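Local coordinates for hypothetical 30.2 KD protein c25g10.02 IN chromosome I (Schizosaccharomyces pombe, PDB 1KCF) that resolves Holliday junctions in mitochondria as a homodimeric, magnesium-dependent endonuclease of the RuvC family, cutting four-way DNA junctions after CT and TT sequences, at residues I49-C55 with W70-T76; M94-S98 with M137-L142. All coordinates share one frame; numbering follows the deposited sequence.

Contact 1 of 2, residues I49-C55 with W70-T76; sequences IKNFSYC and WSVENLT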
ATOM      1  N   ILE A  49      -6.732 -12.106   0.926  1.00 43.13           N
ATOM      2  CA  ILE A  49      -8.040 -11.544   0.617  1.00 45.46           C
ATOM      3  C   ILE A  49      -9.121 -12.609   0.763  1.00 46.09           C
ATOM      4  O   ILE A  49     -10.093 -12.417   1.489  1.00 42.99           O
ATOM      5  CB  ILE A  49      -8.059 -10.942  -0.803  1.00 47.87           C
ATOM      6  CG1 ILE A  49      -7.051  -9.791  -0.872  1.00 49.65           C
ATOM      7  CG2 ILE A  49      -9.455 -10.436  -1.142  1.00 45.88           C
ATOM      8  CD1 ILE A  49      -6.907  -9.164  -2.241  1.00 55.20           C
ATOM      9  N   LYS A  50      -8.942 -13.743   0.097  1.00 47.50           N
ATOM     10  CA  LYS A  50      -9.933 -14.802   0.187  1.00 49.41           C
ATOM     11  C   LYS A  50      -9.709 -15.686   1.407  1.00 49.94           C
ATOM     12  O   LYS A  50     -10.553 -16.519   1.742  1.00 51.30           O
ATOM     13  CB  LYS A  50      -9.946 -15.628  -1.104  1.00 53.75           C
ATOM     14  CG  LYS A  50     -10.388 -14.803  -2.315  1.00 56.36           C
ATOM     15  CD  LYS A  50     -10.587 -15.645  -3.561  1.00 61.02           C
ATOM     16  CE  LYS A  50     -11.026 -14.771  -4.736  1.00 65.18           C
ATOM     17  NZ  LYS A  50     -11.281 -15.558  -5.977  1.00 68.46           N
ATOM     18  N   ASN A  51      -8.573 -15.500   2.075  1.00 46.71           N
ATOM     19  CA  ASN A  51      -8.273 -16.265   3.279  1.00 44.96           C
ATOM     20  C   ASN A  51      -7.591 -15.394   4.332  1.00 43.95           C
ATOM     21  O   ASN A  51      -6.541 -15.746   4.882  1.00 43.34           O
ATOM     22  CB  ASN A  51      -7.405 -17.490   2.965  1.00 42.81           C
ATOM     23  CG  ASN A  51      -6.033 -17.127   2.445  1.00 45.88           C
ATOM     24  OD1 ASN A  51      -5.137 -17.969   2.410  1.00 48.06           O
ATOM     25  ND2 ASN A  51      -5.859 -15.879   2.029  1.00 45.61           N
ATOM     26  N   PHE A  52      -8.196 -14.242   4.593  1.00 42.64           N
ATOM     27  CA  PHE A  52      -7.690 -13.314   5.594  1.00 41.00           C
ATOM     28  C   PHE A  52      -7.846 -14.038   6.921  1.00 41.05           C
ATOM     29  O   PHE A  52      -8.920 -14.546   7.233  1.00 41.37           O
ATOM     30  CB  PHE A  52      -8.535 -12.036   5.593  1.00 41.40           C
ATOM     31  CG  PHE A  52      -8.099 -11.009   6.607  1.00 41.62           C
ATOM     32  CD1 PHE A  52      -7.051 -10.139   6.331  1.00 43.13           C
ATOM     33  CD2 PHE A  52      -8.746 -10.909   7.832  1.00 40.90           C
ATOM     34  CE1 PHE A  52      -6.655  -9.179   7.264  1.00 46.69           C
ATOM     35  CE2 PHE A  52      -8.360  -9.957   8.771  1.00 42.68           C
ATOM     36  CZ  PHE A  52      -7.314  -9.088   8.488  1.00 44.35           C
ATOM     37  N   SER A  53      -6.777 -14.112   7.699  1.00 40.70           N
ATOM     38  CA  SER A  53      -6.861 -14.785   8.984  1.00 41.20           C
ATOM     39  C   SER A  53      -6.359 -13.873  10.095  1.00 40.68           C
ATOM     40  O   SER A  53      -5.460 -13.067   9.882  1.00 41.05           O
ATOM     41  CB  SER A  53      -6.043 -16.075   8.964  1.00 40.75           C
ATOM     42  OG  SER A  53      -6.191 -16.780  10.184  1.00 44.27           O
ATOM     43  N   TYR A  54      -6.950 -14.003  11.277  1.00 41.45           N
ATOM     44  CA  TYR A  54      -6.548 -13.185  12.414  1.00 40.39           C
ATOM     45  C   TYR A  54      -6.748 -13.947  13.715  1.00 40.46           C
ATOM     46  O   TYR A  54      -7.595 -14.838  13.806  1.00 40.82           O
ATOM     47  CB  TYR A  54      -7.363 -11.885  12.440  1.00 39.34           C
ATOM     48  CG  TYR A  54      -8.823 -12.079  12.787  1.00 41.00           C
ATOM     49  CD1 TYR A  54      -9.235 -12.191  14.115  1.00 41.44           C
ATOM     50  CD2 TYR A  54      -9.794 -12.172  11.786  1.00 39.64           C
ATOM     51  CE1 TYR A  54     -10.572 -12.393  14.444  1.00 41.27           C
ATOM     52  CE2 TYR A  54     -11.135 -12.374  12.102  1.00 41.35           C
ATOM     53  CZ  TYR A  54     -11.518 -12.483  13.435  1.00 44.14           C
ATOM     54  OH  TYR A  54     -12.843 -12.681  13.767  1.00 43.93           O
ATOM     55  N   CYS A  55      -5.947 -13.599  14.715  1.00 40.85           N
ATOM     56  CA  CYS A  55      -6.034 -14.213  16.034  1.00 40.14           C
ATOM     57  C   CYS A  55      -5.829 -13.077  17.033  1.00 39.76           C
ATOM     58  O   CYS A  55      -4.795 -12.407  17.019  1.00 39.85           O
ATOM     59  CB  CYS A  55      -4.947 -15.281  16.211  1.00 40.35           C
ATOM     60  SG  CYS A  55      -5.101 -16.298  17.728  1.00 42.28           S
ATOM     61  N   TRP A  70     -10.772 -15.622  16.990  1.00 43.31           N
ATOM     62  CA  TRP A  70      -9.923 -16.350  16.067  1.00 43.70           C
ATOM     63  C   TRP A  70     -10.745 -16.770  14.863  1.00 43.46           C
ATOM     64  O   TRP A  70     -11.781 -17.421  15.016  1.00 46.26           O
ATOM     65  CB  TRP A  70      -9.388 -17.564  16.821  1.00 41.44           C
ATOM     66  CG  TRP A  70      -8.336 -18.347  16.156  1.00 38.95           C
ATOM     67  CD1 TRP A  70      -7.498 -17.929  15.169  1.00 40.08           C
ATOM     68  CD2 TRP A  70      -7.941 -19.681  16.485  1.00 37.16           C
ATOM     69  NE1 TRP A  70      -6.599 -18.919  14.865  1.00 37.40           N
ATOM     70  CE2 TRP A  70      -6.848 -20.007  15.657  1.00 35.65           C
ATOM     71  CE3 TRP A  70      -8.405 -20.633  17.405  1.00 37.26           C
ATOM     72  CZ2 TRP A  70      -6.206 -21.247  15.715  1.00 34.83           C
ATOM     73  CZ3 TRP A  70      -7.764 -21.871  17.466  1.00 37.90           C
ATOM     74  CH2 TRP A  70      -6.677 -22.165  16.624  1.00 37.84           C
ATOM     75  N   SER A  71     -10.292 -16.405  13.666  1.00 42.58           N
ATOM     76  CA  SER A  71     -11.041 -16.757  12.468  1.00 43.94           C
ATOM     77  C   SER A  71     -10.296 -16.524  11.155  1.00 44.22           C
ATOM     78  O   SER A  71      -9.266 -15.839  11.110  1.00 45.43           O
ATOM     79  CB  SER A  71     -12.357 -15.963  12.449  1.00 45.11           C
ATOM     80  OG  SER A  71     -13.185 -16.339  11.365  1.00 45.99           O
ATOM     81  N   VAL A  72     -10.831 -17.119  10.092  1.00 42.60           N
ATOM     82  CA  VAL A  72     -10.297 -16.982   8.742  1.00 44.97           C
ATOM     83  C   VAL A  72     -11.493 -16.572   7.892  1.00 46.56           C
ATOM     84  O   VAL A  72     -12.533 -17.229   7.914  1.00 48.15           O
ATOM     85  CB  VAL A  72      -9.715 -18.305   8.216  1.00 45.30           C
ATOM     86  CG1 VAL A  72      -9.413 -18.185   6.738  1.00 44.90           C
ATOM     87  CG2 VAL A  72      -8.440 -18.639   8.969  1.00 49.34           C
ATOM     88  N   GLU A  73     -11.343 -15.486   7.146  1.00 46.54           N
ATOM     89  CA  GLU A  73     -12.443 -14.972   6.348  1.00 48.85           C
ATOM     90  C   GLU A  73     -12.111 -14.785   4.878  1.00 47.78           C
ATOM     91  O   GLU A  73     -10.957 -14.615   4.503  1.00 48.38           O
ATOM     92  CB  GLU A  73     -12.893 -13.626   6.920  1.00 49.51           C
ATOM     93  CG  GLU A  73     -13.128 -13.636   8.420  1.00 53.11           C
ATOM     94  CD  GLU A  73     -14.374 -14.396   8.810  1.00 54.54           C
ATOM     95  OE1 GLU A  73     -14.584 -14.609  10.024  1.00 56.31           O
ATOM     96  OE2 GLU A  73     -15.147 -14.772   7.903  1.00 56.20           O
ATOM     97  N   ASN A  74     -13.151 -14.819   4.056  1.00 47.28           N
ATOM     98  CA  ASN A  74     -13.014 -14.610   2.625  1.00 49.03           C
ATOM     99  C   ASN A  74     -13.693 -13.268   2.398  1.00 49.44           C
ATOM    100  O   ASN A  74     -14.920 -13.183   2.367  1.00 49.90           O
ATOM    101  CB  ASN A  74     -13.726 -15.719   1.850  1.00 48.51           C
ATOM    102  CG  ASN A  74     -13.566 -15.574   0.346  1.00 48.86           C
ATOM    103  OD1 ASN A  74     -13.688 -16.549  -0.396  1.00 48.64           O
ATOM    104  ND2 ASN A  74     -13.296 -14.356  -0.110  1.00 47.61           N
ATOM    105  N   LEU A  75     -12.881 -12.223   2.265  1.00 50.25           N
ATOM    106  CA  LEU A  75     -13.368 -10.861   2.085  1.00 52.42           C
ATOM    107  C   LEU A  75     -14.119 -10.615   0.774  1.00 54.45           C
ATOM    108  O   LEU A  75     -14.530  -9.493   0.490  1.00 53.87           O
ATOM    109  CB  LEU A  75     -12.191  -9.886   2.213  1.00 50.64           C
ATOM    110  CG  LEU A  75     -11.319 -10.080   3.466  1.00 51.46           C
ATOM    111  CD1 LEU A  75     -10.235  -9.010   3.527  1.00 50.44           C
ATOM    112  CD2 LEU A  75     -12.188 -10.019   4.716  1.00 51.37           C
ATOM    113  N   THR A  76     -14.302 -11.666  -0.017  1.00 56.85           N
ATOM    114  CA  THR A  76     -15.008 -11.560  -1.291  1.00 60.28           C
ATOM    115  C   THR A  76     -16.462 -12.002  -1.147  1.00 61.20           C
ATOM    116  O   THR A  76     -17.315 -11.641  -1.959  1.00 61.82           O
ATOM    117  CB  THR A  76     -14.322 -12.424  -2.377  1.00 61.05           C
ATOM    118  OG1 THR A  76     -13.088 -11.807  -2.763  1.00 62.15           O
ATOM    119  CG2 THR A  76     -15.212 -12.570  -3.600  1.00 64.94           C
TER
HETATM  120  O   HOH W   1     -14.565 -12.647  11.717  1.00 56.98           O

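Contact 2 of 2, residues M94-S98 with M137-L142; sequences MADLS and MLESML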
ATOM      1  N   MET A  94      -9.232  -1.357  -3.767  1.00 50.09           N
ATOM      2  CA  MET A  94      -8.442  -1.893  -2.668  1.00 49.85           C
ATOM      3  C   MET A  94      -8.423  -0.926  -1.487  1.00 48.16           C
ATOM      4  O   MET A  94      -8.444  -1.347  -0.333  1.00 46.19           O
ATOM      5  CB  MET A  94      -7.016  -2.187  -3.138  1.00 49.40           C
ATOM      6  CG  MET A  94      -6.908  -3.428  -4.020  1.00 53.35           C
ATOM      7  SD  MET A  94      -7.508  -4.916  -3.176  1.00 54.45           S
ATOM      8  CE  MET A  94      -6.221  -5.133  -1.945  1.00 54.13           C
ATOM      9  N   ALA A  95      -8.387   0.369  -1.782  1.00 48.20           N
ATOM     10  CA  ALA A  95      -8.386   1.379  -0.731  1.00 46.59           C
ATOM     11  C   ALA A  95      -9.678   1.211   0.044  1.00 46.10           C
ATOM     12  O   ALA A  95      -9.698   1.292   1.269  1.00 48.58           O
ATOM     13  CB  ALA A  95      -8.312   2.768  -1.339  1.00 45.06           C
ATOM     14  N   ASP A  96     -10.759   0.960  -0.687  1.00 47.37           N
ATOM     15  CA  ASP A  96     -12.073   0.763  -0.087  1.00 47.99           C
ATOM     16  C   ASP A  96     -12.052  -0.433   0.861  1.00 46.77           C
ATOM     17  O   ASP A  96     -12.588  -0.372   1.966  1.00 46.34           O
ATOM     18  CB  ASP A  96     -13.118   0.536  -1.178  1.00 52.30           C
ATOM     19  CG  ASP A  96     -14.496   0.261  -0.616  1.00 56.59           C
ATOM     20  OD1 ASP A  96     -15.024   1.120   0.116  1.00 59.03           O
ATOM     21  OD2 ASP A  96     -15.051  -0.819  -0.908  1.00 62.99           O
ATOM     22  N   LEU A  97     -11.439  -1.526   0.419  1.00 42.83           N
ATOM     23  CA  LEU A  97     -11.347  -2.723   1.243  1.00 42.08           C
ATOM     24  C   LEU A  97     -10.437  -2.469   2.446  1.00 40.26           C
ATOM     25  O   LEU A  97     -10.758  -2.860   3.569  1.00 38.17           O
ATOM     26  CB  LEU A  97     -10.801  -3.895   0.419  1.00 41.26           C
ATOM     27  CG  LEU A  97     -10.587  -5.227   1.146  1.00 41.91           C
ATOM     28  CD1 LEU A  97     -11.923  -5.807   1.586  1.00 38.58           C
ATOM     29  CD2 LEU A  97      -9.873  -6.193   0.218  1.00 39.40           C
ATOM     30  N   SER A  98      -9.305  -1.815   2.204  1.00 38.10           N
ATOM     31  CA  SER A  98      -8.360  -1.527   3.273  1.00 42.43           C
ATOM     32  C   SER A  98      -8.983  -0.659   4.359  1.00 44.15           C
ATOM     33  O   SER A  98      -8.742  -0.872   5.546  1.00 42.74           O
ATOM     34  CB  SER A  98      -7.122  -0.828   2.713  1.00 41.80           C
ATOM     35  OG  SER A  98      -6.490  -1.626   1.729  1.00 46.31           O
ATOM     36  N   MET A 137      -0.396  -4.677  -1.843  1.00 41.56           N
ATOM     37  CA  MET A 137      -1.259  -3.511  -1.845  1.00 43.99           C
ATOM     38  C   MET A 137      -2.018  -3.387  -0.528  1.00 44.26           C
ATOM     39  O   MET A 137      -2.098  -2.304   0.047  1.00 43.47           O
ATOM     40  CB  MET A 137      -2.251  -3.603  -3.005  1.00 44.48           C
ATOM     41  CG  MET A 137      -2.758  -2.262  -3.478  1.00 51.80           C
ATOM     42  SD  MET A 137      -3.901  -2.393  -4.853  1.00 59.44           S
ATOM     43  CE  MET A 137      -2.834  -3.146  -6.090  1.00 54.27           C
ATOM     44  N   LEU A 138      -2.577  -4.502  -0.068  1.00 45.07           N
ATOM     45  CA  LEU A 138      -3.333  -4.543   1.177  1.00 46.29           C
ATOM     46  C   LEU A 138      -2.440  -4.109   2.334  1.00 45.10           C
ATOM     47  O   LEU A 138      -2.789  -3.224   3.110  1.00 45.05           O
ATOM     48  CB  LEU A 138      -3.840  -5.963   1.436  1.00 48.32           C
ATOM     49  CG  LEU A 138      -5.289  -6.115   1.899  1.00 52.13           C
ATOM     50  CD1 LEU A 138      -5.492  -7.527   2.435  1.00 52.03           C
ATOM     51  CD2 LEU A 138      -5.609  -5.095   2.980  1.00 51.45           C
ATOM     52  N   GLU A 139      -1.281  -4.744   2.435  1.00 44.93           N
ATOM     53  CA  GLU A 139      -0.322  -4.428   3.481  1.00 46.28           C
ATOM     54  C   GLU A 139       0.048  -2.949   3.450  1.00 44.16           C
ATOM     55  O   GLU A 139       0.001  -2.266   4.473  1.00 43.46           O
ATOM     56  CB  GLU A 139       0.938  -5.279   3.300  1.00 48.65           C
ATOM     57  CG  GLU A 139       2.111  -4.871   4.173  1.00 54.78           C
ATOM     58  CD  GLU A 139       3.325  -5.761   3.973  1.00 59.81           C
ATOM     59  OE1 GLU A 139       3.311  -6.905   4.471  1.00 63.43           O
ATOM     60  OE2 GLU A 139       4.292  -5.324   3.311  1.00 62.72           O
ATOM     61  N   SER A 140       0.415  -2.465   2.267  1.00 42.15           N
ATOM     62  CA  SER A 140       0.814  -1.074   2.084  1.00 41.36           C
ATOM     63  C   SER A 140      -0.246  -0.074   2.519  1.00 38.66           C
ATOM     64  O   SER A 140       0.062   0.904   3.197  1.00 38.40           O
ATOM     65  CB  SER A 140       1.169  -0.811   0.621  1.00 40.51           C
ATOM     66  OG  SER A 140       2.337  -1.510   0.254  1.00 46.41           O
ATOM     67  N   MET A 141      -1.488  -0.315   2.116  1.00 35.75           N
ATOM     68  CA  MET A 141      -2.578   0.584   2.463  1.00 37.52           C
ATOM     69  C   MET A 141      -2.877   0.582   3.961  1.00 36.22           C
ATOM     70  O   MET A 141      -3.087   1.643   4.555  1.00 35.17           O
ATOM     71  CB  MET A 141      -3.832   0.222   1.657  1.00 36.48           C
ATOM     72  CG  MET A 141      -3.629   0.371   0.148  1.00 38.26           C
ATOM     73  SD  MET A 141      -5.129   0.161  -0.832  1.00 42.98           S
ATOM     74  CE  MET A 141      -4.655   0.965  -2.364  1.00 38.99           C
ATOM     75  N   LEU A 142      -2.887  -0.603   4.567  1.00 36.85           N
ATOM     76  CA  LEU A 142      -3.144  -0.724   5.997  1.00 37.89           C
ATOM     77  C   LEU A 142      -2.097   0.053   6.788  1.00 38.69           C
ATOM     78  O   LEU A 142      -2.417   0.694   7.787  1.00 40.32           O
ATOM     79  CB  LEU A 142      -3.137  -2.195   6.424  1.00 38.34           C
ATOM     80  CG  LEU A 142      -4.331  -3.039   5.965  1.00 38.82           C
ATOM     81  CD1 LEU A 142      -4.165  -4.460   6.467  1.00 37.28           C
ATOM     82  CD2 LEU A 142      -5.631  -2.438   6.494  1.00 37.82           C
TER

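Contact 1 of 2, residues I49-C55 with W70-T76
The Tyr54 ring lies over the backbone of Ser71, with Ser71 N 4.0 Å above the ring plane toward its rim and Ser71 CB 3.7 Å from Tyr54 CZ. Both belong to an antiparallel beta hairpin, strands 52-59 and 65-73, in the RNase H-like sheet of this resolvase. Tyr54 and Ser71 form a hydrogen-bonded pair, with bonds from Tyr54 N to Ser71 O and from Ser71 N to Tyr54 O; CG of Tyr54 sits between its own N and carbonyl carbon (chi1 70°), which folds the ring across the neighbouring strand. Phe52 and Glu73 pair likewise, but unevenly: Glu73 N to Phe52 O is nearly straight (168°), whereas Phe52 N to Glu73 O is weak and bent. Past the strands, Leu75 N donates to Ile49 O at 2.9 Å, and Leu75 CG packs against Phe52 CB, both side chains also touching Leu101 of helix 91-109. On the face of Ser53, Val72, Cys55 and Trp70, the CG2 methyl of Val72 abuts Ser53 OG. That hydroxyl hydrogen-bonds to Ser231 OG and Asp227 O of helix 224-253, and the Ser53 backbone pairs with Asp46, an assigned magnesium-binding residue. Cys55 SG stands over the five-membered ring of Trp70, 4.1 Å from its centroid, while Trp70 NE1 bonds to Met228 O. On the Tyr54 face, Ser71 OG donates to Glu73 OE1 at 2.6 Å from above the carboxylate plane, and a water lying in the Tyr54 ring plane joins Tyr54 OH to that same Glu73 OE1.

Contact 2 of 2, residues M94-S98 with M137-L142
This is a buried helix-helix crossing, in which helix 91-109 meets helix 128-151 on one side of the central sheet, near the dimer interface. The axes of the two short segments approach to 9.4 Å and cross at -59°, which keeps the contact compact; three methionines gathered around one serine carry most of it. Met94 points toward the other helix and is bent at both chi2 and chi3. Its CG meets the sulfur of Met137, with Met94 CG to Met137 SD at 3.3 Å, while its curled end carries CE to Leu138 CG at 4.1 Å, the two side chains crossing at about a right angle. Met141 reaches across with CG anti to its carbonyl carbon (chi1 -62°) and an extended chain beyond, which sets its sulfur against the peptide link between Met94 and Ala95; Met141 SD is 3.4 Å from Ala95 N. The CB of Met141 rests against the hydroxyl of Ser98, with Met141 CB to Ser98 OG at 3.2 Å. That hydroxyl turns back into its own helix and donates to Met94 O at 2.9 Å, from above the carbonyl plane; Met94 O thus takes two donors, Ser98 N and Ser98 OG, so the buried hydroxyl spends its proton inside its own helix and offers helix 128-151 a packing contact. The next residue after Met141, Leu142, sets CD2 3.6 Å from Ser98 O, and its side chain also touches Leu47 and Met116 of the sheet. Met137 and Met141 also touch Ser140 and Ala144 of the second subunit, respectively. Helices packed together against a mixed sheet are a feature of the RNase H-like fold to which the RuvC resolvases belong.

In the fold
From the N terminus, strand 42-47 leads into the hairpin that contact 1 closes, its segments 49-55 and 70-76 shutting the loop of 14 residues between them. The chain then passes to helix 91-109, and contact 2 closes a second, longer loop through strand 113-118 to helix 128-151. The two loops follow in series, neither nested nor crossed, and their centres lie about 15 Å apart. They meet through side chains: Ile49 CD1 packs on Met94 CE and Leu75 CD1 on Leu97 CD1, each at 4.1 Å. Helix 91-109 thus joins the open end of the hairpin to the helix that faces the second subunit.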